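Local coordinates for protein xyloglucan-specific endo-beta-1,4-glucanase BoGH9A (PDB 6DHT) that hydrolyses internal beta-1,4-glucosidic linkages in the backbone of xyloglucan, releasing xyloglucan oligosaccharides, at residues A[84-89]-A[95-100]; A[348-353]-A[357-362]; A[110-115]-A[212-217]; A[535-540]-A[545-550]; A[228-231]-A[236-239]. One frame throughout, in Å; residues are numbered along the deposited sequence.

Contact 1: A[84-89]-A[95-100]; sequences GKYILK and VTFLIK
Residues 84-89 and 95-100 run antiparallel as the two arms of a beta hairpin, with strand directions 144° apart. Three hydrogen-bonded pairs, Gly-84 with Ile-99, Tyr-86 with Phe-97 and Leu-88 with Val-95, give six backbone bonds. The bond from Leu-88 N to Val-95 O is 2.8 Å long. Gly-84 has backbone angles at which a side chain would strike the preceding carbonyl. The main side-chain contact is between Tyr-86 and Phe-97. Phe-97 places CG between its backbone N and carbonyl carbon (chi1 66°), which brings the ring toward strand 84-90. Tyr-86 CB lies over one face of this ring, 3.5 Å from Phe-97 CZ, as a CH-pi contact. The two rings are near parallel but slid apart and barely overlap. Leu-88 CB meets the edge of the Phe-97 ring, 4.0 Å from CE2. Ile-99 CD1 also touches Tyr-86, 3.7 Å from its CE2. A serine in place of Phe-97 would probably leave Tyr-86 CB and Leu-88 CB without their apolar partner and open a gap on this face. The other face carries Lys-85, Ile-87, Thr-96 and Leu-98; here Leu-98 CD2 packs on Lys-85 CB. Tyr-86 OH bonds to Thr-82 O. Strand 84-90 pairs on its other side with strand 42-47, whose Ile-45 touches Tyr-86, Leu-88 and Phe-97, within the N-terminal Ig-like domain.

Contact 2: A[348-353]-A[357-362]; sequences ELYFST and IYREEA
The helical segments 348-353 and 357-362 run nearly antiparallel, at 155°, and their axes approach to 8.1 Å. Two CH-pi contacts join them, one in each direction. Leu-349 CB sits over the centre of the Tyr-358 ring, 3.6 Å from the ring centroid. Leu-349 CD1 continues over the far part of that ring and reaches Tyr-358 CE1 at 3.7 Å. In return, Arg-359 CB lies above the middle of the Tyr-350 ring, 3.6 Å from its centroid. Tyr-350 directs CG anti to its own backbone nitrogen (chi1 179°), and its ring runs beside the extended Arg-359 chain, both pointing the same way. The guanidinium is turned 86° from the ring plane, so the two groups do not stack. Both polar ends go to one acid: Arg-359 NE forms a salt bridge with Asp-397, and Tyr-350 OH is hydrogen-bonded to the same carboxylate. Thr-353 OG1 comes to the edge of the Tyr-358 ring, 3.4 Å from CD2. The hydroxyl also bonds to Leu-349 O at 2.8 Å, from above the carbonyl plane; Thr-353 N reaches this oxygen from the opposite face. Tyr-358 OH is bonded to Glu-301, and Tyr-304 meets the Tyr-358 ring edge-to-face. The arrangement is a helical hairpin with a tight turn, joining helices 339-353 and 356-364 at the surface of the helical glycosyl hydrolase family 9 domain.

Contact 3: A[110-115]-A[212-217]; sequences AALKSF and PDLLDE. With CA (calcium ion), chain D; EDO (1,2-ethanediol), chain G.
Phe-115 packs on Glu-217 where two neighbouring helices of the family 9 catalytic domain, an (alpha/alpha)6 barrel, come together. The segments run roughly parallel, at 28°, with axes 10.2 Å apart. Leu-112 holds CG anti to its backbone N (chi1 -178°), which points its CD2 at the second helix. Leu-112 CD2 reaches Leu-214 CB at 4.0 Å, and the two leucines cross at about a right angle. Phe-115 meets Glu-217 through its base: Phe-115 CB packs on Glu-217 CG at 3.5 Å. The Phe-115 ring leads away toward Met-186 and Ile-551. The glutamate chain bends at chi2 (61°), which brings its carboxylate back beside the first helix. A water donates to Glu-217 OE1 at 2.7 Å and also to Leu-112 O, and so links the helices. Arg-119 forms a salt bridge with Glu-217 OE1, so the ionised form of this buried acid would probably be favoured. In the first turn of the second helix, Asp-213 and Asp-216 belong to a calcium site completed by Glu-206, Asn-209, Thr-211 and a water. Asp-213 OD2 is hydrogen-bonded to Ser-207 OG. Asp-213 OD1 binds the calcium ion at 2.4 Å, and Asp-216 OD2 binds it at 2.3 Å.

Contact 4: A[535-540]-A[545-550]; sequences ESYVDT and ASNEVA. With IMD (imidazole), chain B.
Asn-547 OD1 accepts a short hydrogen bond from Tyr-537 OH, 2.6 Å long. The hydroxyl approaches from above the carbonyl plane of the amide, 46° out of it, and the ring and amide planes stand 78° apart. The other end of the amide grips the loop again: Asn-547 ND2 donates to Asp-539 OD1 at 2.9 Å. This bond uses the carboxylate's anti lone pair. The two bonds fix the amide's rotation. Replacing Asn-547 by a leucine would probably leave Tyr-537 OH without its acceptor and Asp-539 OD1 without one of its donors. Ser-546 adds a backbone tie: Val-538 N donates to Ser-546 OG at 3.1 Å, almost straight (176°), and this hydroxyl also bonds to Ser-543. Ser-546 O lies at the edge of the Tyr-537 ring, in plane, 3.4 Å from CE1. Asp-539 is further held by the backbone N-H groups of Lys-494 and His-495. Glu-548 carries an imidazole, probably from the crystallisation liquor, whose N1 donates to Glu-548 OE2 at 2.7 Å; His-497 bonds to Glu-548 OE1. Asp-539 and Glu-548, the predicted proton donor, mark this as part of the predicted family 9 active site. The bond from Asn-547 to Asp-539 is consistent with a second-shell role for the asparagine.

Contact 5: A[228-231]-A[236-239]; sequences MQDP and VYHK
Met-228 O accepts the backbone N-H of Tyr-237, with Tyr-237 N 3.0 Å from Met-228 O, the hydrogen bond that joins the two loop segments. Val-236 CA also approaches it, 3.3 Å from Met-228 O, in a CA-H...O contact. The Met-228 side chain is bent at chi2 and chi3 (-76° and -75°), which folds its methyl back onto the other segment. Met-228 CE lies 3.8 Å from Tyr-237 CB and also touches Lys-239 C. At the root of the same chain, Met-228 CB touches Val-236 CG1 at 4.2 Å. The Tyr-237 side chain crosses that of Asp-230 at a slant, and Tyr-237 OH comes 3.9 Å from Asp-230 CB. A water at the ring edge, in plane, lies 2.6 Å from Tyr-237 OH and makes a weak bond to Asp-230 OD2. Charges from elsewhere hold both ends: Lys-263 forms a salt bridge with Asp-230, and Arg-154 bonds to Tyr-237 OH. Ile-176 and Val-260 cover Met-228. Gln-229 NE2 bonds to Gly-234 O in the connecting loop. The arrangement is a loop closed on itself by a single backbone bridge, Gln-229 with Val-236. It follows helix 213-226 and leads into strand 239-241, whose Lys-239 side chain lies about 8 Å from that of Asp-171, the predicted nucleophile.

Overall arrangement
Contact 1 belongs to the N-terminal Ig-like domain; the other four lie in the family 9 domain. Contacts 1 and 2 sit on opposite sides of the chain's centre, their centres about 50 Å apart. Contacts 3 and 5 are buried, contact 2 lies at the surface, and contacts 1 and 4 are partly buried. Helix 213-226 connects contacts 3 and 5: contact 3 uses its start, and the loop of contact 5 follows its end. Contact 1 relies on backbone bonds and aromatic packing, contact 2 on CH-pi contacts, contact 4 on side-chain hydrogen bonds at the predicted active site, and contact 5 on one backbone bond and methionine packing. Contact 3 combines apolar packing, a water link and calcium binding.

Contact 1: A[84-89]-A[95-100]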
# COMPACT_ATOMS: atom_id res chain seq x y z
N GLY A 84 19.57 -5.49 -21.93
CA GLY A 84 20.59 -4.53 -22.30
C GLY A 84 20.16 -3.10 -22.05
O GLY A 84 19.07 -2.86 -21.51
N LYS A 85 21.01 -2.16 -22.45
CA LYS A 85 20.71 -0.74 -22.35
C LYS A 85 20.47 -0.21 -23.75
O LYS A 85 21.23 -0.53 -24.67
CB LYS A 85 21.87 0.02 -21.69
CG LYS A 85 21.62 1.50 -21.53
CD LYS A 85 22.83 2.22 -20.92
CE LYS A 85 22.58 3.71 -20.87
NZ LYS A 85 23.68 4.46 -20.19
N TYR A 86 19.41 0.57 -23.91
CA TYR A 86 18.92 0.98 -25.22
C TYR A 86 18.66 2.48 -25.25
O TYR A 86 18.50 3.12 -24.21
CB TYR A 86 17.63 0.22 -25.58
CG TYR A 86 17.85 -1.25 -25.74
CD1 TYR A 86 18.24 -1.79 -26.96
CD2 TYR A 86 17.70 -2.11 -24.66
CE1 TYR A 86 18.46 -3.12 -27.11
CE2 TYR A 86 17.92 -3.45 -24.79
CZ TYR A 86 18.29 -3.96 -26.03
OH TYR A 86 18.52 -5.30 -26.19
N ILE A 87 18.63 3.04 -26.46
CA ILE A 87 18.24 4.43 -26.64
C ILE A 87 16.99 4.51 -27.49
O ILE A 87 16.93 3.92 -28.57
CB ILE A 87 19.34 5.22 -27.37
CG1 ILE A 87 20.69 5.07 -26.66
CG2 ILE A 87 18.94 6.70 -27.47
CD1 ILE A 87 21.86 5.52 -27.55
N LEU A 88 16.00 5.24 -27.00
CA LEU A 88 14.78 5.50 -27.75
C LEU A 88 14.90 6.90 -28.35
O LEU A 88 15.00 7.87 -27.62
CB LEU A 88 13.55 5.45 -26.82
CG LEU A 88 12.15 5.48 -27.46
CD1 LEU A 88 11.11 5.10 -26.41
CD2 LEU A 88 11.77 6.79 -28.00
N LYS A 89 14.90 6.99 -29.67
CA LYS A 89 14.92 8.29 -30.35
C LYS A 89 13.58 8.55 -31.03
O LYS A 89 13.08 7.70 -31.77
CB LYS A 89 16.06 8.36 -31.38
CG LYS A 89 17.45 8.58 -30.80
CD LYS A 89 18.37 9.25 -31.84
CE LYS A 89 19.83 9.29 -31.40
NZ LYS A 89 20.00 9.74 -29.98
N VAL A 95 15.74 9.16 -24.92
CA VAL A 95 15.86 8.70 -23.54
C VAL A 95 16.52 7.33 -23.58
O VAL A 95 16.32 6.59 -24.54
CB VAL A 95 14.50 8.60 -22.81
CG1 VAL A 95 13.85 9.96 -22.69
CG2 VAL A 95 13.56 7.62 -23.50
N THR A 96 17.31 7.00 -22.57
CA THR A 96 17.88 5.66 -22.46
C THR A 96 17.04 4.86 -21.49
O THR A 96 16.46 5.42 -20.56
CB THR A 96 19.34 5.66 -21.96
OG1 THR A 96 19.37 6.14 -20.61
CG2 THR A 96 20.21 6.54 -22.83
N PHE A 97 16.98 3.55 -21.70
CA PHE A 97 16.22 2.68 -20.80
C PHE A 97 16.85 1.30 -20.76
O PHE A 97 17.67 0.94 -21.60
CB PHE A 97 14.77 2.59 -21.25
CG PHE A 97 14.57 1.90 -22.58
CD1 PHE A 97 14.36 0.53 -22.63
CD2 PHE A 97 14.59 2.61 -23.77
CE1 PHE A 97 14.17 -0.12 -23.85
CE2 PHE A 97 14.40 1.96 -24.98
CZ PHE A 97 14.19 0.61 -25.03
N LEU A 98 16.45 0.52 -19.76
CA LEU A 98 16.98 -0.82 -19.56
C LEU A 98 15.92 -1.86 -19.78
O LEU A 98 14.75 -1.67 -19.40
CB LEU A 98 17.53 -0.97 -18.14
CG LEU A 98 18.69 -0.08 -17.72
CD1 LEU A 98 19.06 -0.34 -16.27
CD2 LEU A 98 19.91 -0.31 -18.59
N ILE A 99 16.33 -2.98 -20.36
CA ILE A 99 15.55 -4.20 -20.36
C ILE A 99 16.36 -5.17 -19.52
O ILE A 99 17.52 -5.42 -19.82
CB ILE A 99 15.35 -4.77 -21.78
CG1 ILE A 99 14.54 -3.79 -22.64
CG2 ILE A 99 14.64 -6.11 -21.69
CD1 ILE A 99 14.37 -4.24 -24.12
N LYS A 100 15.79 -5.71 -18.44
CA LYS A 100 16.57 -6.56 -17.56
C LYS A 100 15.65 -7.39 -16.68
O LYS A 100 14.50 -7.01 -16.43
CB LYS A 100 17.49 -5.73 -16.68
CG LYS A 100 16.76 -4.82 -15.73
CD LYS A 100 17.67 -3.80 -15.07
CE LYS A 100 18.53 -4.40 -13.98
NZ LYS A 100 19.45 -3.35 -13.43

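Contact 2: A[348-353]-A[357-362]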
# COMPACT_ATOMS: atom_id res chain seq x y z
N GLU A 348 -11.03 -14.41 8.38
CA GLU A 348 -9.75 -14.78 8.93
C GLU A 348 -9.91 -15.72 10.12
O GLU A 348 -9.13 -16.63 10.28
CB GLU A 348 -8.95 -13.53 9.33
CG GLU A 348 -8.57 -12.61 8.18
CD GLU A 348 -7.46 -13.18 7.28
OE1 GLU A 348 -6.97 -14.33 7.48
OE2 GLU A 348 -7.07 -12.44 6.33
N LEU A 349 -10.87 -15.42 11.00
CA LEU A 349 -11.08 -16.27 12.16
C LEU A 349 -11.54 -17.66 11.77
O LEU A 349 -11.11 -18.64 12.35
CB LEU A 349 -12.04 -15.61 13.16
CG LEU A 349 -11.31 -14.57 14.02
CD1 LEU A 349 -12.26 -13.57 14.64
CD2 LEU A 349 -10.41 -15.22 15.08
N TYR A 350 -12.39 -17.75 10.75
CA TYR A 350 -12.76 -19.05 10.22
C TYR A 350 -11.54 -19.83 9.72
O TYR A 350 -11.39 -21.03 10.01
CB TYR A 350 -13.78 -18.91 9.10
CG TYR A 350 -14.21 -20.22 8.45
CD1 TYR A 350 -14.61 -21.31 9.22
CD2 TYR A 350 -14.26 -20.35 7.07
CE1 TYR A 350 -15.03 -22.50 8.63
CE2 TYR A 350 -14.69 -21.53 6.47
CZ TYR A 350 -15.07 -22.60 7.26
OH TYR A 350 -15.50 -23.77 6.67
N PHE A 351 -10.67 -19.18 8.96
CA PHE A 351 -9.52 -19.91 8.42
C PHE A 351 -8.48 -20.25 9.48
O PHE A 351 -7.81 -21.28 9.39
CB PHE A 351 -8.91 -19.16 7.22
CG PHE A 351 -9.83 -19.15 6.02
CD1 PHE A 351 -10.31 -20.35 5.49
CD2 PHE A 351 -10.24 -17.96 5.46
CE1 PHE A 351 -11.18 -20.34 4.44
CE2 PHE A 351 -11.11 -17.95 4.38
CZ PHE A 351 -11.58 -19.15 3.87
N SER A 352 -8.38 -19.44 10.52
CA SER A 352 -7.44 -19.75 11.60
C SER A 352 -7.96 -20.76 12.64
O SER A 352 -7.15 -21.44 13.25
CB SER A 352 -7.03 -18.48 12.32
OG SER A 352 -6.37 -17.61 11.40
N THR A 353 -9.27 -20.84 12.84
CA THR A 353 -9.83 -21.71 13.88
C THR A 353 -10.63 -22.87 13.33
O THR A 353 -10.82 -23.87 14.02
CB THR A 353 -10.76 -20.95 14.86
OG1 THR A 353 -11.99 -20.61 14.21
CG2 THR A 353 -10.08 -19.72 15.43
N ILE A 357 -18.99 -21.17 13.49
CA ILE A 357 -19.65 -19.99 14.01
C ILE A 357 -19.08 -18.72 13.34
O ILE A 357 -19.81 -17.77 13.08
CB ILE A 357 -19.55 -19.94 15.55
CG1 ILE A 357 -20.50 -18.90 16.12
CG2 ILE A 357 -18.12 -19.71 16.02
CD1 ILE A 357 -20.74 -19.08 17.61
N TYR A 358 -17.78 -18.73 13.04
CA TYR A 358 -17.18 -17.62 12.30
C TYR A 358 -17.55 -17.62 10.81
O TYR A 358 -17.81 -16.57 10.25
CB TYR A 358 -15.66 -17.64 12.47
CG TYR A 358 -15.18 -17.29 13.85
CD1 TYR A 358 -15.55 -16.09 14.44
CD2 TYR A 358 -14.35 -18.13 14.56
CE1 TYR A 358 -15.13 -15.74 15.69
CE2 TYR A 358 -13.91 -17.79 15.83
CZ TYR A 358 -14.31 -16.59 16.39
OH TYR A 358 -13.88 -16.24 17.65
N ARG A 359 -17.56 -18.80 10.20
CA ARG A 359 -17.99 -18.93 8.81
C ARG A 359 -19.36 -18.30 8.58
O ARG A 359 -19.58 -17.58 7.61
CB ARG A 359 -18.04 -20.40 8.40
CG ARG A 359 -18.52 -20.60 6.96
CD ARG A 359 -18.92 -22.02 6.68
NE ARG A 359 -19.03 -22.24 5.24
CZ ARG A 359 -20.08 -21.91 4.49
NH1 ARG A 359 -21.15 -21.34 5.02
NH2 ARG A 359 -20.07 -22.15 3.18
N GLU A 360 -20.31 -18.58 9.47
CA GLU A 360 -21.66 -18.08 9.29
C GLU A 360 -21.67 -16.56 9.31
O GLU A 360 -22.41 -15.95 8.56
CB GLU A 360 -22.58 -18.65 10.37
CG GLU A 360 -23.98 -18.04 10.46
CD GLU A 360 -24.83 -18.25 9.22
OE1 GLU A 360 -24.50 -19.14 8.41
OE2 GLU A 360 -25.84 -17.54 9.07
N GLU A 361 -20.83 -15.97 10.15
CA GLU A 361 -20.73 -14.51 10.19
C GLU A 361 -20.17 -13.96 8.87
O GLU A 361 -20.66 -12.95 8.37
CB GLU A 361 -19.89 -14.05 11.37
CG GLU A 361 -20.43 -14.48 12.76
CD GLU A 361 -21.86 -14.03 13.02
OE1 GLU A 361 -22.10 -12.81 13.07
OE2 GLU A 361 -22.75 -14.91 13.17
N ALA A 362 -19.16 -14.62 8.31
CA ALA A 362 -18.63 -14.22 7.01
C ALA A 362 -19.68 -14.30 5.91
O ALA A 362 -19.80 -13.39 5.09
CB ALA A 362 -17.44 -15.06 6.63

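Contact 3: A[110-115]-A[212-217]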
# COMPACT_ATOMS: atom_id res chain seq x y z
N ALA A 110 12.57 -1.34 -1.73
CA ALA A 110 12.50 0.02 -1.16
C ALA A 110 11.13 0.34 -0.52
O ALA A 110 11.05 0.98 0.53
CB ALA A 110 12.83 1.06 -2.21
N ALA A 111 10.07 -0.10 -1.19
CA ALA A 111 8.72 0.10 -0.69
C ALA A 111 8.53 -0.56 0.67
O ALA A 111 7.88 0.00 1.57
CB ALA A 111 7.73 -0.42 -1.69
N LEU A 112 9.08 -1.76 0.85
CA LEU A 112 9.02 -2.42 2.13
C LEU A 112 9.93 -1.75 3.16
O LEU A 112 9.53 -1.60 4.33
CB LEU A 112 9.40 -3.90 1.95
CG LEU A 112 9.35 -4.75 3.20
CD1 LEU A 112 7.99 -4.72 3.89
CD2 LEU A 112 9.71 -6.18 2.84
N LYS A 113 11.11 -1.34 2.74
CA LYS A 113 12.07 -0.72 3.63
C LYS A 113 11.56 0.63 4.14
O LYS A 113 12.01 1.11 5.19
CB LYS A 113 13.41 -0.58 2.90
CG LYS A 113 14.58 -0.07 3.70
CD LYS A 113 14.92 -0.91 4.91
CE LYS A 113 16.25 -0.43 5.53
NZ LYS A 113 17.45 -0.70 4.69
N SER A 114 10.63 1.26 3.42
CA SER A 114 10.05 2.52 3.89
C SER A 114 9.44 2.37 5.28
O SER A 114 9.47 3.32 6.08
CB SER A 114 8.98 3.01 2.91
OG SER A 114 7.77 2.25 2.99
N PHE A 115 8.88 1.20 5.57
CA PHE A 115 8.26 0.94 6.86
C PHE A 115 9.29 0.99 7.99
O PHE A 115 9.01 1.49 9.09
CB PHE A 115 7.53 -0.40 6.85
CG PHE A 115 6.28 -0.38 6.01
CD1 PHE A 115 6.33 -0.61 4.64
CD2 PHE A 115 5.04 -0.11 6.60
CE1 PHE A 115 5.17 -0.54 3.87
CE2 PHE A 115 3.90 -0.06 5.83
CZ PHE A 115 3.97 -0.26 4.47
N PRO A 212 11.22 -14.42 7.49
CA PRO A 212 11.16 -13.50 6.34
C PRO A 212 11.04 -12.04 6.79
O PRO A 212 10.26 -11.70 7.68
CB PRO A 212 9.90 -13.94 5.59
CG PRO A 212 9.79 -15.44 5.93
CD PRO A 212 10.19 -15.48 7.39
N ASP A 213 11.85 -11.22 6.15
CA ASP A 213 11.97 -9.81 6.53
C ASP A 213 10.64 -9.06 6.45
O ASP A 213 10.41 -8.19 7.29
CB ASP A 213 13.03 -9.09 5.69
CG ASP A 213 14.46 -9.40 6.10
OD1 ASP A 213 14.66 -10.23 7.01
OD2 ASP A 213 15.37 -8.83 5.48
N LEU A 214 9.78 -9.37 5.48
CA LEU A 214 8.45 -8.76 5.46
C LEU A 214 7.72 -9.02 6.77
O LEU A 214 7.11 -8.10 7.32
CB LEU A 214 7.61 -9.21 4.27
CG LEU A 214 6.22 -8.59 4.17
CD1 LEU A 214 5.85 -8.47 2.69
CD2 LEU A 214 5.17 -9.34 4.91
N LEU A 215 7.79 -10.25 7.29
CA LEU A 215 7.11 -10.57 8.54
C LEU A 215 7.79 -9.90 9.72
O LEU A 215 7.10 -9.45 10.63
CB LEU A 215 7.07 -12.07 8.77
CG LEU A 215 6.20 -12.87 7.80
CD1 LEU A 215 6.15 -14.35 8.23
CD2 LEU A 215 4.79 -12.30 7.65
N ASP A 216 9.12 -9.80 9.73
CA ASP A 216 9.78 -9.00 10.78
C ASP A 216 9.22 -7.59 10.84
O ASP A 216 8.93 -7.04 11.92
CB ASP A 216 11.28 -8.91 10.59
CG ASP A 216 11.99 -10.25 10.75
OD1 ASP A 216 11.78 -10.95 11.77
OD2 ASP A 216 12.77 -10.56 9.85
N GLU A 217 9.09 -6.98 9.67
CA GLU A 217 8.61 -5.62 9.63
C GLU A 217 7.17 -5.52 10.14
O GLU A 217 6.86 -4.65 10.96
CB GLU A 217 8.72 -5.02 8.22
CG GLU A 217 8.50 -3.49 8.21
CD GLU A 217 9.54 -2.76 9.06
OE1 GLU A 217 10.75 -2.99 8.85
OE2 GLU A 217 9.13 -2.00 9.99
CA CA D . 14.50 -11.70 8.84
C1 EDO G . 17.63 -1.74 0.91
O1 EDO G . 17.93 -0.54 1.65
C2 EDO G . 16.15 -1.74 0.53
O2 EDO G . 15.83 -0.64 -0.34
O HOH W 1 11.38 -2.62 6.23
O HOH W 2 16.16 -13.03 7.82

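Contact 4: A[535-540]-A[545-550]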
# COMPACT_ATOMS: atom_id res chain seq x y z
N GLU A 535 -2.74 16.31 -13.96
CA GLU A 535 -1.59 17.17 -13.82
C GLU A 535 -1.67 18.02 -12.54
O GLU A 535 -0.80 18.87 -12.28
CB GLU A 535 -1.48 18.07 -15.06
CG GLU A 535 -1.25 17.31 -16.36
CD GLU A 535 -1.14 18.23 -17.57
OE1 GLU A 535 -1.07 19.46 -17.39
OE2 GLU A 535 -1.12 17.72 -18.71
N SER A 536 -2.70 17.78 -11.73
CA SER A 536 -2.89 18.50 -10.48
C SER A 536 -2.02 17.95 -9.36
O SER A 536 -2.52 17.51 -8.32
CB SER A 536 -4.35 18.45 -10.04
OG SER A 536 -5.17 19.09 -11.01
N TYR A 537 -0.72 18.05 -9.56
CA TYR A 537 0.29 17.50 -8.66
C TYR A 537 1.38 18.56 -8.49
O TYR A 537 1.82 19.14 -9.48
CB TYR A 537 0.88 16.17 -9.25
CG TYR A 537 2.12 15.75 -8.51
CD1 TYR A 537 2.02 15.18 -7.25
CD2 TYR A 537 3.38 15.97 -9.03
CE1 TYR A 537 3.13 14.85 -6.53
CE2 TYR A 537 4.51 15.67 -8.30
CZ TYR A 537 4.37 15.07 -7.06
OH TYR A 537 5.47 14.79 -6.29
N VAL A 538 1.78 18.80 -7.25
CA VAL A 538 2.92 19.65 -6.95
C VAL A 538 3.87 18.96 -5.97
O VAL A 538 3.46 18.46 -4.94
CB VAL A 538 2.48 21.04 -6.33
CG1 VAL A 538 1.85 21.89 -7.41
CG2 VAL A 538 1.55 20.87 -5.15
N ASP A 539 5.16 19.00 -6.33
CA ASP A 539 6.20 18.44 -5.49
C ASP A 539 6.72 19.50 -4.51
O ASP A 539 7.82 20.05 -4.67
CB ASP A 539 7.30 17.87 -6.36
CG ASP A 539 8.40 17.20 -5.57
OD1 ASP A 539 8.14 16.76 -4.43
OD2 ASP A 539 9.53 17.14 -6.13
N THR A 540 5.89 19.79 -3.51
CA THR A 540 6.27 20.70 -2.44
C THR A 540 5.82 20.10 -1.12
O THR A 540 4.82 19.38 -1.05
CB THR A 540 5.65 22.12 -2.67
OG1 THR A 540 4.22 22.03 -2.67
CG2 THR A 540 6.13 22.74 -3.96
N ALA A 545 -2.37 17.65 -0.19
CA ALA A 545 -3.37 17.26 -1.18
C ALA A 545 -2.82 16.30 -2.22
O ALA A 545 -3.54 15.41 -2.71
CB ALA A 545 -3.94 18.52 -1.88
N SER A 546 -1.56 16.48 -2.59
CA SER A 546 -0.99 15.72 -3.72
C SER A 546 0.34 15.01 -3.45
O SER A 546 0.74 14.15 -4.27
CB SER A 546 -0.82 16.62 -4.97
OG SER A 546 0.34 17.45 -4.91
N ASN A 547 1.02 15.36 -2.37
CA ASN A 547 2.39 14.90 -2.15
C ASN A 547 2.61 14.25 -0.77
O ASN A 547 3.73 14.17 -0.30
CB ASN A 547 3.39 16.06 -2.37
CG ASN A 547 4.68 15.62 -3.00
OD1 ASN A 547 4.71 14.65 -3.78
ND2 ASN A 547 5.75 16.39 -2.77
N GLU A 548 1.52 13.82 -0.14
CA GLU A 548 1.56 13.11 1.14
C GLU A 548 2.07 11.67 0.94
O GLU A 548 2.03 11.14 -0.17
CB GLU A 548 0.14 13.11 1.74
CG GLU A 548 -0.19 12.16 2.87
CD GLU A 548 0.41 12.49 4.21
OE1 GLU A 548 1.47 13.13 4.29
OE2 GLU A 548 -0.16 11.97 5.20
N VAL A 549 2.63 11.10 2.00
CA VAL A 549 3.04 9.69 1.99
C VAL A 549 2.32 9.01 3.14
O VAL A 549 1.88 9.64 4.09
CB VAL A 549 4.58 9.54 2.13
CG1 VAL A 549 5.29 10.24 0.97
CG2 VAL A 549 5.06 10.07 3.50
N ALA A 550 2.13 7.69 3.06
CA ALA A 550 1.37 6.97 4.07
C ALA A 550 1.61 5.47 4.03
O ALA A 550 1.82 4.91 2.95
CB ALA A 550 -0.10 7.23 3.89
N1 IMD B . -2.09 10.13 4.94
C2 IMD B . -2.64 9.45 5.98
N3 IMD B . -3.43 8.48 5.46
C4 IMD B . -3.40 8.57 4.11
C5 IMD B . -2.55 9.61 3.78

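Contact 5: A[228-231]-A[236-239]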
# COMPACT_ATOMS: atom_id res chain seq x y z
N MET A 228 -2.68 -2.02 22.30
CA MET A 228 -3.84 -1.15 22.12
C MET A 228 -5.15 -1.83 22.47
O MET A 228 -6.22 -1.23 22.27
CB MET A 228 -3.87 -0.63 20.68
CG MET A 228 -2.73 0.32 20.39
SD MET A 228 -2.97 1.95 21.09
CE MET A 228 -4.16 2.56 19.96
N GLN A 229 -5.06 -3.07 22.96
CA GLN A 229 -6.22 -3.84 23.41
C GLN A 229 -6.35 -3.75 24.93
O GLN A 229 -5.40 -4.04 25.64
CB GLN A 229 -6.07 -5.30 22.99
CG GLN A 229 -7.30 -6.13 23.34
CD GLN A 229 -7.29 -7.50 22.71
OE1 GLN A 229 -6.30 -8.21 22.77
NE2 GLN A 229 -8.42 -7.88 22.16
N ASP A 230 -7.53 -3.36 25.40
CA ASP A 230 -7.84 -3.30 26.83
C ASP A 230 -7.86 -4.74 27.33
O ASP A 230 -8.64 -5.55 26.82
CB ASP A 230 -9.19 -2.62 27.02
CG ASP A 230 -9.60 -2.49 28.49
OD1 ASP A 230 -9.12 -3.28 29.33
OD2 ASP A 230 -10.42 -1.59 28.77
N PRO A 231 -7.01 -5.09 28.32
CA PRO A 231 -6.90 -6.48 28.76
C PRO A 231 -8.15 -7.01 29.44
O PRO A 231 -8.24 -8.21 29.66
CB PRO A 231 -5.74 -6.45 29.76
CG PRO A 231 -5.71 -5.05 30.25
CD PRO A 231 -6.13 -4.20 29.10
N VAL A 236 -10.40 -2.28 21.50
CA VAL A 236 -9.15 -1.75 20.94
C VAL A 236 -9.30 -0.25 20.70
O VAL A 236 -10.23 0.19 20.03
CB VAL A 236 -8.77 -2.49 19.64
CG1 VAL A 236 -7.47 -1.95 19.04
CG2 VAL A 236 -8.65 -3.96 19.90
N TYR A 237 -8.38 0.53 21.27
CA TYR A 237 -8.39 1.99 21.13
C TYR A 237 -8.15 2.32 19.67
O TYR A 237 -7.34 1.67 19.01
CB TYR A 237 -7.30 2.61 22.02
CG TYR A 237 -7.39 2.15 23.47
CD1 TYR A 237 -8.48 2.49 24.25
CD2 TYR A 237 -6.38 1.42 24.04
CE1 TYR A 237 -8.57 2.08 25.57
CE2 TYR A 237 -6.46 1.00 25.35
CZ TYR A 237 -7.55 1.33 26.10
OH TYR A 237 -7.60 0.90 27.40
N HIS A 238 -8.86 3.32 19.15
CA HIS A 238 -8.83 3.65 17.72
C HIS A 238 -7.44 4.07 17.27
O HIS A 238 -6.97 3.65 16.20
CB HIS A 238 -9.86 4.74 17.43
CG HIS A 238 -10.16 4.96 15.98
ND1 HIS A 238 -10.86 4.06 15.20
CD2 HIS A 238 -9.89 6.01 15.18
CE1 HIS A 238 -11.01 4.55 13.99
NE2 HIS A 238 -10.42 5.73 13.94
N LYS A 239 -6.78 4.93 18.04
CA LYS A 239 -5.46 5.43 17.66
C LYS A 239 -4.69 5.92 18.89
O LYS A 239 -5.26 6.09 19.99
CB LYS A 239 -5.59 6.54 16.63
CG LYS A 239 -6.43 7.73 17.12
CD LYS A 239 -6.48 8.84 16.09
CE LYS A 239 -7.48 9.94 16.47
NZ LYS A 239 -7.47 11.08 15.53
O HOH W 3 -9.64 1.69 28.89